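Local coordinates for protein secretion chaperonin CsaA (Picrophilus torridus, PDB 5ZDI) that acts as a protein secretion chaperone and probably binds tRNA through its tRNA-binding domain, at the interface of chains A and B. Sequence-based numbering; all coordinates share one arbitrary frame. Chains: chain A/B, Protein secretion chaperonin CsaA.

The interface of chains A and B. Residues chain A 85-87, 95; chain B 14, 64, 105-106.
A:Ile87 and B:Lys105 meet through their backbones: the amide N of A:Ile87 donates to the carbonyl O of B:Lys105 at 2.8 Å. The bond is nearly straight, 172° at the hydrogen, although the donor sits 25° from the carbonyl plane. One residue back in chain A and one forward in chain B, A:Ala86 and B:Ile106 form an antiparallel beta bridge, which joins strand 85-88 to the C-terminal segment of the other subunit. A water extends the pairing, lying 2.8 Å from A:Ile87 O and 2.9 Å from B:Lys105 N, thereby standing in for a direct link between those two backbone groups.

Next to this bridge the contact is apolar. The methyl CB of A:Ala86 faces two chain B branches, B:Val14 CG2 at 3.8 Å and the end of B:Ile106, CD1, at 3.9 Å. With chi1 of -80°, B:Ile106 holds CG1 beside its own backbone N, and chi2 then turns CD1 toward that methyl. Shortening B:Ile106 to an alanine is likely to open a gap beside the A:Ala86 methyl, where CD1 now packs.

Further out, A:Leu95 of strand 91-97 and B:Ile64 of strand 62-66 pack with their side chains crossing at a slant. A:Leu95 CD2 reaches B:Ile64 CD1 at 3.6 Å, and its other methyl, CD1, lies 4.0 Å from B:Ile64 CG2, so both branches of the leucine engage the isoleucine.

Repeated with the chains exchanged, this patch combines an intersubunit beta bridge at the C-terminal segment with a small hydrophobic seam, and probably helps hold the CsaA dimer together.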
loop_
_atom_site.group_PDB
_atom_site.type_symbol
_atom_site.label_atom_id
_atom_site.label_comp_id
_atom_site.label_asym_id
_atom_site.label_seq_id
_atom_site.Cartn_x
_atom_site.Cartn_y
_atom_site.Cartn_z
ATOM N N GLY A 85 -3.268 -6.085 0.563
ATOM C CA GLY A 85 -2.207 -7.064 0.360
ATOM C C GLY A 85 -2.058 -7.387 -1.108
ATOM O O GLY A 85 -2.972 -7.156 -1.839
ATOM N N ALA A 86 -0.899 -7.921 -1.485
ATOM C CA ALA A 86 -0.602 -8.348 -2.827
ATOM C C ALA A 86 -1.092 -9.771 -3.037
ATOM O O ALA A 86 -0.920 -10.629 -2.202
ATOM C CB ALA A 86 0.858 -8.246 -3.077
ATOM N N ILE A 87 -1.659 -10.026 -4.203
ATOM C CA ILE A 87 -2.057 -11.421 -4.585
ATOM C C ILE A 87 -0.898 -12.060 -5.275
ATOM O O ILE A 87 -0.433 -11.599 -6.330
ATOM C CB ILE A 87 -3.239 -11.348 -5.571
ATOM C CG1 ILE A 87 -4.428 -10.577 -4.906
ATOM C CG2 ILE A 87 -3.659 -12.728 -6.022
ATOM C CD1 ILE A 87 -5.593 -10.305 -5.810
ATOM N N LEU A 95 0.807 -5.750 2.872
ATOM C CA LEU A 95 1.620 -4.568 2.789
ATOM C C LEU A 95 1.972 -4.069 4.175
ATOM O O LEU A 95 1.093 -4.111 5.102
ATOM C CB LEU A 95 0.867 -3.463 2.057
ATOM C CG LEU A 95 0.370 -3.732 0.675
ATOM C CD1 LEU A 95 0.026 -2.416 -0.040
ATOM C CD2 LEU A 95 1.274 -4.516 -0.189
ATOM N N VAL B 14 3.079 -4.513 -7.160
ATOM C CA VAL B 14 4.419 -4.706 -6.667
ATOM C C VAL B 14 5.406 -4.428 -7.762
ATOM O O VAL B 14 5.216 -4.838 -8.933
ATOM C CB VAL B 14 4.631 -6.112 -6.167
ATOM C CG1 VAL B 14 6.100 -6.291 -5.735
ATOM C CG2 VAL B 14 3.604 -6.491 -5.109
ATOM N N ILE B 64 5.557 -0.653 -3.716
ATOM C CA ILE B 64 4.224 -0.699 -4.156
ATOM C C ILE B 64 3.942 0.566 -4.905
ATOM O O ILE B 64 4.221 1.652 -4.410
ATOM C CB ILE B 64 3.268 -0.775 -2.902
ATOM C CG1 ILE B 64 3.606 -1.991 -2.016
ATOM C CG2 ILE B 64 1.809 -0.821 -3.296
ATOM C CD1 ILE B 64 3.596 -3.325 -2.734
ATOM N N LYS B 105 -0.571 -7.898 -8.147
ATOM C CA LYS B 105 -1.598 -6.845 -7.962
ATOM C C LYS B 105 -2.151 -6.844 -6.550
ATOM O O LYS B 105 -2.361 -7.891 -5.918
ATOM C CB LYS B 105 -2.748 -7.096 -8.949
ATOM C CG LYS B 105 -3.715 -5.968 -9.051
ATOM C CD LYS B 105 -4.631 -6.131 -10.303
ATOM C CE LYS B 105 -5.924 -5.253 -10.179
ATOM N NZ LYS B 105 -5.614 -3.796 -10.069
ATOM N N ILE B 106 -2.413 -5.641 -6.056
ATOM C CA ILE B 106 -2.996 -5.481 -4.759
ATOM C C ILE B 106 -4.468 -5.714 -4.869
ATOM O O ILE B 106 -5.121 -5.137 -5.742
ATOM C CB ILE B 106 -2.578 -4.125 -4.156
ATOM C CG1 ILE B 106 -1.146 -4.243 -3.560
ATOM C CG2 ILE B 106 -3.608 -3.661 -3.115
ATOM C CD1 ILE B 106 0.017 -4.694 -4.422
HETATM O O HOH W 1 -1.556 -10.567 -8.717
#